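Side-chain contacts in malic enzyme (Entamoeba histolytica, PDB 3NV9), which probably catalyses the oxidative decarboxylation of malate to pyruvate with NAD or NADP as hydride acceptor, working as a dimer: residues K211-D216 with K320-C325; E312-M317 with Y336-A341; V133-D138 with I152-R157. All coordinates share one frame; numbering follows the deposited sequence.

Interaction 1: K211-D216 with K320-C325; sequences KLVKKD and KPIVFC
Val-213, on the last turn of helix 193-213, lays one methyl on Lys-320, just before strand 322-325, and the other on Ile-322, its first residue. A chi1 of -60° aims CG1 at Lys-320, where it comes to rest 3.8 Å from Lys-320 CB with the carbonyl O of Lys-320 equally near, and leaves CG2 for Ile-322. CG2 touches Ile-322 CD1 at 4.0 Å, the two side chains meeting at a slant. A beta-branched residue suits this place because its short stem carries two methyls that diverge and can serve two neighbours at once. Beyond CB, the Lys-320 chain runs past Val-213 in the opposite direction, its methylenes extended until a bend at the last torsion (chi4 66°). Its charge makes a cation-pi contact with Tyr-344, a residue that Val-213 also touches.

The helix stops in a Schellman motif: Lys-214 takes a positive phi of 54° and its N bonds to Lys-211 O at 3.2 Å. The chain can then turn, and Lys-215 sends a fully extended side chain back toward the strand. No direct bond crosses here, since Lys-215 NZ and Lys-320 O are 4.3 Å apart. A water fills the interval, accepting from Lys-215 NZ at 2.8 Å and donating to Lys-320 O at 2.6 Å. The same ammonium also bonds to Glu-319 O, in the loop leading into strand 322-325, and forms a salt bridge with Asp-296, so a long, flexible lysine can gather several oxygens.

Ile-322 continues inward against Ala-209 and Leu-210 of the helix. A helix packed by aliphatic side chains on a largely parallel sheet, as helix 193-213 is on strands 322-325 and 345-348, is characteristic of the Rossmann-type NAD-binding domain of malic enzymes.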
loop_
_atom_site.group_PDB
_atom_site.type_symbol
_atom_site.label_atom_id
_atom_site.label_comp_id
_atom_site.label_asym_id
_atom_site.label_seq_id
_atom_site.Cartn_x
_atom_site.Cartn_y
_atom_site.Cartn_z
ATOM N N LYS A 211 -31.361 13.306 -22.640
ATOM C CA LYS A 211 -31.293 14.491 -23.496
ATOM C C LYS A 211 -31.342 14.084 -24.954
ATOM O O LYS A 211 -32.078 14.669 -25.734
ATOM C CB LYS A 211 -30.019 15.297 -23.234
ATOM C CG LYS A 211 -30.195 16.322 -22.138
ATOM C CD LYS A 211 -28.910 16.658 -21.451
ATOM C CE LYS A 211 -29.160 17.511 -20.187
ATOM N NZ LYS A 211 -29.262 18.941 -20.573
ATOM N N LEU A 212 -30.548 13.089 -25.325
ATOM C CA LEU A 212 -30.523 12.646 -26.715
ATOM C C LEU A 212 -31.875 12.177 -27.238
ATOM O O LEU A 212 -32.156 12.406 -28.389
ATOM C CB LEU A 212 -29.474 11.552 -26.944
ATOM C CG LEU A 212 -28.064 12.133 -26.922
ATOM C CD1 LEU A 212 -26.951 11.111 -26.559
ATOM C CD2 LEU A 212 -27.819 12.866 -28.260
ATOM N N VAL A 213 -32.687 11.515 -26.409
ATOM C CA VAL A 213 -33.954 10.922 -26.879
ATOM C C VAL A 213 -35.139 11.872 -26.648
ATOM O O VAL A 213 -36.281 11.537 -26.931
ATOM C CB VAL A 213 -34.261 9.481 -26.256
ATOM C CG1 VAL A 213 -33.131 8.439 -26.619
ATOM C CG2 VAL A 213 -34.511 9.531 -24.760
ATOM N N LYS A 214 -34.822 13.040 -26.109
ATOM C CA LYS A 214 -35.768 14.087 -25.681
ATOM C C LYS A 214 -36.869 13.623 -24.712
ATOM O O LYS A 214 -38.059 13.806 -24.989
ATOM C CB LYS A 214 -36.363 14.796 -26.895
ATOM C CG LYS A 214 -35.316 15.441 -27.768
ATOM C CD LYS A 214 -35.774 15.633 -29.216
ATOM C CE LYS A 214 -34.688 16.376 -30.041
ATOM N NZ LYS A 214 -34.691 15.939 -31.477
ATOM N N LYS A 215 -36.498 13.027 -23.579
ATOM C CA LYS A 215 -37.509 12.615 -22.587
ATOM C C LYS A 215 -37.175 13.152 -21.193
ATOM O O LYS A 215 -35.998 13.218 -20.821
ATOM C CB LYS A 215 -37.671 11.089 -22.531
ATOM C CG LYS A 215 -38.077 10.397 -23.830
ATOM C CD LYS A 215 -38.033 8.865 -23.680
ATOM C CE LYS A 215 -38.373 8.187 -24.994
ATOM N NZ LYS A 215 -38.407 6.651 -24.981
ATOM N N ASP A 216 -38.210 13.549 -20.453
ATOM C CA ASP A 216 -38.087 14.015 -19.090
ATOM C C ASP A 216 -37.901 12.780 -18.189
ATOM O O ASP A 216 -38.602 11.768 -18.357
ATOM C CB ASP A 216 -39.363 14.826 -18.739
ATOM C CG ASP A 216 -39.461 15.220 -17.260
ATOM O OD1 ASP A 216 -38.426 15.404 -16.574
ATOM O OD2 ASP A 216 -40.605 15.412 -16.769
ATOM N N LYS A 320 -37.054 4.755 -29.267
ATOM C CA LYS A 320 -35.632 5.009 -28.965
ATOM C C LYS A 320 -35.157 4.383 -27.624
ATOM O O LYS A 320 -34.800 5.077 -26.633
ATOM C CB LYS A 320 -35.288 6.509 -29.125
ATOM C CG LYS A 320 -35.356 7.038 -30.591
ATOM C CD LYS A 320 -34.947 8.532 -30.658
ATOM C CE LYS A 320 -34.842 9.065 -32.075
ATOM N NZ LYS A 320 -36.117 9.136 -32.871
ATOM N N PRO A 321 -35.178 3.050 -27.567
ATOM C CA PRO A 321 -34.781 2.437 -26.314
ATOM C C PRO A 321 -33.328 2.768 -25.837
ATOM O O PRO A 321 -32.362 2.765 -26.624
ATOM C CB PRO A 321 -34.902 0.946 -26.603
ATOM C CG PRO A 321 -35.806 0.850 -27.801
ATOM C CD PRO A 321 -35.554 2.065 -28.585
ATOM N N ILE A 322 -33.216 3.057 -24.549
ATOM C CA ILE A 322 -31.970 3.175 -23.871
ATOM C C ILE A 322 -31.737 1.857 -23.118
ATOM O O ILE A 322 -32.524 1.523 -22.253
ATOM C CB ILE A 322 -32.049 4.302 -22.871
ATOM C CG1 ILE A 322 -32.082 5.633 -23.617
ATOM C CG2 ILE A 322 -30.886 4.265 -21.899
ATOM C CD1 ILE A 322 -32.566 6.764 -22.718
ATOM N N VAL A 323 -30.653 1.147 -23.444
ATOM C CA VAL A 323 -30.337 -0.128 -22.801
ATOM C C VAL A 323 -28.939 -0.116 -22.183
ATOM O O VAL A 323 -27.981 0.021 -22.909
ATOM C CB VAL A 323 -30.386 -1.262 -23.829
ATOM C CG1 VAL A 323 -30.022 -2.588 -23.208
ATOM C CG2 VAL A 323 -31.812 -1.301 -24.572
ATOM N N PHE A 324 -28.822 -0.255 -20.850
ATOM C CA PHE A 324 -27.500 -0.432 -20.230
ATOM C C PHE A 324 -27.281 -1.886 -19.824
ATOM O O PHE A 324 -28.001 -2.419 -19.010
ATOM C CB PHE A 324 -27.306 0.514 -19.040
ATOM C CG PHE A 324 -27.339 1.994 -19.400
ATOM C CD1 PHE A 324 -27.339 2.432 -20.742
ATOM C CD2 PHE A 324 -27.308 2.961 -18.383
ATOM C CE1 PHE A 324 -27.343 3.810 -21.027
ATOM C CE2 PHE A 324 -27.312 4.334 -18.664
ATOM C CZ PHE A 324 -27.354 4.761 -19.987
ATOM N N CYS A 325 -26.271 -2.519 -20.412
ATOM C CA CYS A 325 -25.909 -3.909 -20.103
ATOM C C CYS A 325 -24.471 -3.921 -19.586
ATOM O O CYS A 325 -23.528 -4.065 -20.366
ATOM C CB CYS A 325 -25.965 -4.731 -21.376
ATOM S SG CYS A 325 -27.608 -5.042 -21.935
HETATM O O HOH W 1 -35.772 5.963 -24.394
#

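Interaction 2: E312-M317 with Y336-A341; sequences EWIKSM and YEAKEA
Ile-314, on helix 311-315, meets Ala-338 in helix 335-340 and Ala-341 just past its end. Its CB is already 4.2 Å from Ala-341 CB, and from there the side chain divides. CG2, anti to the backbone N, closes to 3.9 Å on the same Ala-341 methyl and lies 3.6 Å from Ala-341 O. On the other branch Ile-314 CG1 packs 4.0 Å from Val-323 CG2 of strand 322-325 and, with chi2 at 175°, the chain continues straight on, so that CD1 reaches along helix 335-340 to Ala-338 CB at 3.7 Å. One isoleucine thus spans two alanines three residues apart. Alanine suits both positions because a lone methyl lets the backbones approach closely: the nearest CA atoms, those of Lys-315 and Ala-341, are 5.2 Å apart.

At this close point Ala-341 O points at helix 311-315. Lys-315 CA lies 3.4 Å from Ala-341 O in a CA-H...O contact, bent to 129° at the hydrogen. Lys-315 N is near the same oxygen, but at an angle too poor for a hydrogen bond. The lysine chain leaves the interface after its first carbons, bending at its third and fourth torsions, which suits an exposed residue at the margin.

Behind Ile-314 lie the loop residues Val-309 and Ala-343, along with Val-323, so its side chain is buried between the two short helices and the sheet. With no conventional hydrogen bond or salt bridge between the segments, the contact rests on aliphatic packing and one weak C-H...O interaction, and is therefore held mainly by close fit and exclusion of water.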
loop_
_atom_site.group_PDB
_atom_site.type_symbol
_atom_site.label_atom_id
_atom_site.label_comp_id
_atom_site.label_asym_id
_atom_site.label_seq_id
_atom_site.Cartn_x
_atom_site.Cartn_y
_atom_site.Cartn_z
ATOM N N GLU A 312 -35.852 -9.818 -27.652
ATOM C CA GLU A 312 -37.300 -9.650 -27.698
ATOM C C GLU A 312 -37.777 -8.625 -26.651
ATOM O O GLU A 312 -38.706 -7.882 -26.910
ATOM C CB GLU A 312 -38.030 -10.992 -27.542
ATOM C CG GLU A 312 -38.129 -11.466 -26.107
ATOM C CD GLU A 312 -39.233 -12.503 -25.874
ATOM O OE1 GLU A 312 -40.188 -12.523 -26.696
ATOM O OE2 GLU A 312 -39.152 -13.276 -24.863
ATOM N N TRP A 313 -37.175 -8.598 -25.474
ATOM C CA TRP A 313 -37.508 -7.540 -24.496
ATOM C C TRP A 313 -37.292 -6.153 -25.111
ATOM O O TRP A 313 -38.142 -5.273 -24.987
ATOM C CB TRP A 313 -36.649 -7.655 -23.253
ATOM C CG TRP A 313 -36.832 -8.902 -22.492
ATOM C CD1 TRP A 313 -37.852 -9.831 -22.631
ATOM C CD2 TRP A 313 -36.019 -9.361 -21.420
ATOM N NE1 TRP A 313 -37.684 -10.849 -21.723
ATOM C CE2 TRP A 313 -36.589 -10.576 -20.949
ATOM C CE3 TRP A 313 -34.853 -8.876 -20.809
ATOM C CZ2 TRP A 313 -36.012 -11.319 -19.899
ATOM C CZ3 TRP A 313 -34.288 -9.606 -19.752
ATOM C CH2 TRP A 313 -34.862 -10.820 -19.321
ATOM N N ILE A 314 -36.158 -5.998 -25.804
ATOM C CA ILE A 314 -35.685 -4.724 -26.360
ATOM C C ILE A 314 -36.636 -4.259 -27.458
ATOM O O ILE A 314 -37.097 -3.112 -27.441
ATOM C CB ILE A 314 -34.187 -4.852 -26.838
ATOM C CG1 ILE A 314 -33.246 -4.924 -25.618
ATOM C CG2 ILE A 314 -33.770 -3.711 -27.707
ATOM C CD1 ILE A 314 -31.756 -5.174 -25.948
ATOM N N LYS A 315 -36.913 -5.170 -28.396
ATOM C CA LYS A 315 -37.821 -4.997 -29.507
ATOM C C LYS A 315 -39.191 -4.499 -29.035
ATOM O O LYS A 315 -39.843 -3.773 -29.735
ATOM C CB LYS A 315 -37.937 -6.360 -30.212
ATOM C CG LYS A 315 -38.640 -6.366 -31.537
ATOM C CD LYS A 315 -38.376 -7.693 -32.287
ATOM C CE LYS A 315 -39.499 -8.761 -32.082
ATOM N NZ LYS A 315 -40.694 -8.503 -32.987
ATOM N N SER A 316 -39.623 -4.912 -27.847
ATOM C CA SER A 316 -40.941 -4.518 -27.344
ATOM C C SER A 316 -40.931 -3.150 -26.652
ATOM O O SER A 316 -41.973 -2.605 -26.331
ATOM C CB SER A 316 -41.496 -5.577 -26.396
ATOM O OG SER A 316 -40.938 -5.468 -25.097
ATOM N N MET A 317 -39.745 -2.594 -26.418
ATOM C CA MET A 317 -39.641 -1.290 -25.763
ATOM C C MET A 317 -40.188 -0.158 -26.639
ATOM O O MET A 317 -40.478 -0.354 -27.811
ATOM C CB MET A 317 -38.183 -1.033 -25.358
ATOM C CG MET A 317 -37.718 -1.934 -24.217
ATOM S SD MET A 317 -36.177 -1.340 -23.492
ATOM C CE MET A 317 -35.135 -1.715 -24.845
ATOM N N TYR A 336 -24.177 -4.839 -30.768
ATOM C CA TYR A 336 -24.741 -5.049 -32.126
ATOM C C TYR A 336 -26.046 -5.873 -32.060
ATOM O O TYR A 336 -26.929 -5.723 -32.933
ATOM C CB TYR A 336 -23.756 -5.781 -33.065
ATOM C CG TYR A 336 -23.749 -7.298 -32.892
ATOM C CD1 TYR A 336 -24.584 -8.127 -33.658
ATOM C CD2 TYR A 336 -22.926 -7.888 -31.950
ATOM C CE1 TYR A 336 -24.591 -9.544 -33.493
ATOM C CE2 TYR A 336 -22.910 -9.280 -31.765
ATOM C CZ TYR A 336 -23.733 -10.108 -32.535
ATOM O OH TYR A 336 -23.693 -11.456 -32.291
ATOM N N GLU A 337 -26.156 -6.745 -31.051
ATOM C CA GLU A 337 -27.404 -7.562 -30.875
ATOM C C GLU A 337 -28.508 -6.651 -30.401
ATOM O O GLU A 337 -29.606 -6.736 -30.920
ATOM C CB GLU A 337 -27.261 -8.679 -29.844
ATOM C CG GLU A 337 -26.187 -9.680 -30.139
ATOM C CD GLU A 337 -26.125 -10.754 -29.068
ATOM O OE1 GLU A 337 -25.310 -10.578 -28.113
ATOM O OE2 GLU A 337 -26.909 -11.751 -29.161
ATOM N N ALA A 338 -28.202 -5.786 -29.409
ATOM C CA ALA A 338 -29.157 -4.768 -28.920
ATOM C C ALA A 338 -29.560 -3.731 -29.990
ATOM O O ALA A 338 -30.714 -3.323 -30.048
ATOM C CB ALA A 338 -28.648 -4.065 -27.616
ATOM N N LYS A 339 -28.623 -3.336 -30.847
ATOM C CA LYS A 339 -28.929 -2.425 -31.974
ATOM C C LYS A 339 -29.863 -3.085 -33.013
ATOM O O LYS A 339 -30.852 -2.487 -33.451
ATOM C CB LYS A 339 -27.643 -1.911 -32.627
ATOM C CG LYS A 339 -26.906 -0.822 -31.827
ATOM C CD LYS A 339 -27.458 0.592 -32.096
ATOM C CE LYS A 339 -27.014 1.591 -31.000
ATOM N NZ LYS A 339 -25.589 2.027 -31.223
ATOM N N GLU A 340 -29.541 -4.327 -33.387
ATOM C CA GLU A 340 -30.314 -5.087 -34.346
ATOM C C GLU A 340 -31.725 -5.205 -33.845
ATOM O O GLU A 340 -32.630 -5.214 -34.625
ATOM C CB GLU A 340 -29.741 -6.495 -34.468
ATOM C CG GLU A 340 -28.655 -6.625 -35.496
ATOM C CD GLU A 340 -28.025 -8.013 -35.549
ATOM O OE1 GLU A 340 -28.219 -8.852 -34.591
ATOM O OE2 GLU A 340 -27.312 -8.231 -36.572
ATOM N N ALA A 341 -31.894 -5.330 -32.533
ATOM C CA ALA A 341 -33.217 -5.417 -31.928
ATOM C C ALA A 341 -33.943 -4.066 -31.692
ATOM O O ALA A 341 -35.015 -4.052 -31.101
ATOM C CB ALA A 341 -33.133 -6.204 -30.627
#

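Interaction 3: V133-D138 with I152-R157; sequences VPICID and IEFVQR
Phe-154 carries its ring straight out from helix 148-158, pointing away from its own backbone N (chi1 179°) with the ring plane turned across the stem, while Ile-137 places CG1 between its backbone N and carbonyl carbon (chi1 70°), leaving CG2 to face that ring. Ile-137 CG2 sits over a face of the Phe-154 ring, 3.7 Å from the centroid and 22° off the normal, a CH-pi contact displaced toward CZ, the nearest carbon at 3.4 Å. Ile-137 CD1 reaches back toward the root of the ring, 4.2 Å from Phe-154 CG.

Ile-135, two residues earlier and on the same side of the chain, adds its own CG2 obliquely at the far end of the ring, 3.7 Å from Phe-154 CE2. The alternation of an extended chain, kept up by Ile-137 just past the strand's end, explains the pair: Cys-136 between them turns to helix 114-128, while both isoleucines face helix 148-158. Branched aliphatics give methyls to lie on the ring, and a phenylalanine is long enough to bridge a backbone separation of 8.9 Å between the CA atoms of Ile-137 and Phe-154.

The Phe-154 ring also stacks with Phe-154 of the second subunit. Arg-157 NH2 forms a salt bridge with Glu-153 OE2 (2.7 Å), nearly in the guanidinium plane, while NH1 bonds to two backbone oxygens of the second subunit, those of its Asp-138 and its Lys-140. Between the two segments themselves no polar bond forms; the contact is dispersion and CH-pi attraction, and the same aromatic ring carries that packing across the dimer interface.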
loop_
_atom_site.group_PDB
_atom_site.type_symbol
_atom_site.label_atom_id
_atom_site.label_comp_id
_atom_site.label_asym_id
_atom_site.label_seq_id
_atom_site.Cartn_x
_atom_site.Cartn_y
_atom_site.Cartn_z
ATOM N N VAL A 133 -3.553 1.554 -2.936
ATOM C CA VAL A 133 -3.023 0.245 -3.110
ATOM C C VAL A 133 -4.112 -0.836 -2.948
ATOM O O VAL A 133 -5.062 -0.668 -2.217
ATOM C CB VAL A 133 -1.806 -0.051 -2.210
ATOM C CG1 VAL A 133 -0.578 0.709 -2.699
ATOM C CG2 VAL A 133 -2.107 0.155 -0.765
ATOM N N PRO A 134 -3.972 -1.945 -3.676
ATOM C CA PRO A 134 -4.931 -3.030 -3.426
ATOM C C PRO A 134 -4.782 -3.564 -1.971
ATOM O O PRO A 134 -3.637 -3.674 -1.448
ATOM C CB PRO A 134 -4.552 -4.078 -4.479
ATOM C CG PRO A 134 -3.143 -3.704 -4.952
ATOM C CD PRO A 134 -2.820 -2.338 -4.506
ATOM N N ILE A 135 -5.913 -3.839 -1.292
ATOM C CA ILE A 135 -5.880 -4.560 -0.002
ATOM C C ILE A 135 -6.827 -5.716 -0.100
ATOM O O ILE A 135 -7.980 -5.575 0.220
ATOM C CB ILE A 135 -6.314 -3.667 1.162
ATOM C CG1 ILE A 135 -5.442 -2.410 1.238
ATOM C CG2 ILE A 135 -6.280 -4.416 2.538
ATOM C CD1 ILE A 135 -4.059 -2.636 1.845
ATOM N N CYS A 136 -6.345 -6.842 -0.616
ATOM C CA CYS A 136 -7.166 -8.083 -0.791
ATOM C C CYS A 136 -7.037 -8.997 0.444
ATOM O O CYS A 136 -5.951 -9.381 0.828
ATOM C CB CYS A 136 -6.744 -8.828 -2.062
ATOM S SG CYS A 136 -7.339 -7.995 -3.501
ATOM N N ILE A 137 -8.154 -9.293 1.088
ATOM C CA ILE A 137 -8.126 -9.982 2.373
ATOM C C ILE A 137 -8.938 -11.232 2.310
ATOM O O ILE A 137 -9.818 -11.379 1.453
ATOM C CB ILE A 137 -8.713 -9.128 3.492
ATOM C CG1 ILE A 137 -10.261 -8.976 3.320
ATOM C CG2 ILE A 137 -7.937 -7.784 3.602
ATOM C CD1 ILE A 137 -10.971 -8.101 4.422
ATOM N N ASP A 138 -8.645 -12.134 3.235
ATOM C CA ASP A 138 -9.508 -13.291 3.447
ATOM C C ASP A 138 -10.560 -12.891 4.458
ATOM O O ASP A 138 -10.242 -12.465 5.582
ATOM C CB ASP A 138 -8.695 -14.463 3.980
ATOM C CG ASP A 138 -9.537 -15.766 4.085
ATOM O OD1 ASP A 138 -10.779 -15.755 3.854
ATOM O OD2 ASP A 138 -8.931 -16.816 4.356
ATOM N N ILE A 152 -15.454 -5.796 8.847
ATOM C CA ILE A 152 -15.651 -4.600 9.707
ATOM C C ILE A 152 -14.491 -4.375 10.655
ATOM O O ILE A 152 -13.950 -3.256 10.765
ATOM C CB ILE A 152 -16.992 -4.660 10.483
ATOM C CG1 ILE A 152 -18.130 -4.482 9.480
ATOM C CG2 ILE A 152 -17.060 -3.576 11.476
ATOM C CD1 ILE A 152 -19.543 -4.888 9.970
ATOM N N GLU A 153 -14.100 -5.454 11.331
ATOM C CA GLU A 153 -13.010 -5.394 12.315
ATOM C C GLU A 153 -11.714 -4.989 11.621
ATOM O O GLU A 153 -10.951 -4.141 12.139
ATOM C CB GLU A 153 -12.834 -6.751 13.069
ATOM C CG GLU A 153 -11.640 -6.740 14.037
ATOM C CD GLU A 153 -11.498 -8.049 14.854
ATOM O OE1 GLU A 153 -12.266 -9.006 14.655
ATOM O OE2 GLU A 153 -10.602 -8.109 15.699
ATOM N N PHE A 154 -11.477 -5.616 10.456
ATOM C CA PHE A 154 -10.248 -5.423 9.670
ATOM C C PHE A 154 -10.063 -3.946 9.290
ATOM O O PHE A 154 -9.029 -3.340 9.538
ATOM C CB PHE A 154 -10.238 -6.324 8.404
ATOM C CG PHE A 154 -9.012 -6.149 7.572
ATOM C CD1 PHE A 154 -7.933 -6.987 7.737
ATOM C CD2 PHE A 154 -8.927 -5.106 6.627
ATOM C CE1 PHE A 154 -6.761 -6.807 6.985
ATOM C CE2 PHE A 154 -7.755 -4.908 5.848
ATOM C CZ PHE A 154 -6.668 -5.746 6.040
ATOM N N VAL A 155 -11.102 -3.381 8.717
ATOM C CA VAL A 155 -11.055 -2.022 8.238
ATOM C C VAL A 155 -10.884 -1.042 9.391
ATOM O O VAL A 155 -10.085 -0.091 9.275
ATOM C CB VAL A 155 -12.305 -1.722 7.356
ATOM C CG1 VAL A 155 -12.375 -0.239 6.955
ATOM C CG2 VAL A 155 -12.263 -2.575 6.153
ATOM N N GLN A 156 -11.617 -1.289 10.495
ATOM C CA GLN A 156 -11.455 -0.520 11.748
ATOM C C GLN A 156 -10.020 -0.502 12.292
ATOM O O GLN A 156 -9.555 0.508 12.837
ATOM C CB GLN A 156 -12.457 -0.985 12.829
ATOM C CG GLN A 156 -13.914 -0.454 12.582
ATOM C CD GLN A 156 -15.012 -1.119 13.456
ATOM O OE1 GLN A 156 -14.737 -1.990 14.305
ATOM N NE2 GLN A 156 -16.258 -0.714 13.235
ATOM N N ARG A 157 -9.292 -1.599 12.102
ATOM C CA ARG A 157 -7.902 -1.642 12.539
ATOM C C ARG A 157 -6.954 -0.898 11.584
ATOM O O ARG A 157 -5.993 -0.251 12.039
ATOM C CB ARG A 157 -7.459 -3.079 12.740
ATOM C CG ARG A 157 -8.156 -3.789 13.924
ATOM C CD ARG A 157 -7.445 -5.097 14.307
ATOM N NE ARG A 157 -8.277 -5.879 15.233
ATOM C CZ ARG A 157 -8.424 -5.623 16.544
ATOM N NH1 ARG A 157 -7.761 -4.612 17.112
ATOM N NH2 ARG A 157 -9.247 -6.368 17.286
#

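Along the chain interaction 3 closes first, in the N-terminal domain of the malic enzyme family, whereas interactions 1 and 2 both fall in the NAD-binding domain and interlock, their segments alternating. Helices 311-315 and 335-340 are joined by interaction 2, and strand 322-325, used by interaction 1, comes between them in sequence. Their centres are about 13 Å apart, and they touch directly where Val-323 CG2 packs on Met-317 CE at 3.4 Å. Interaction 3 sits on the other side of the chain's centre, about 39 Å and 42 Å away from centre to centre. Interactions 1 and 2 both lie inside one Rossmann-type domain, joining its helices to its sheet and to each other, while interaction 3 ties a separate sheet to the dimer interface.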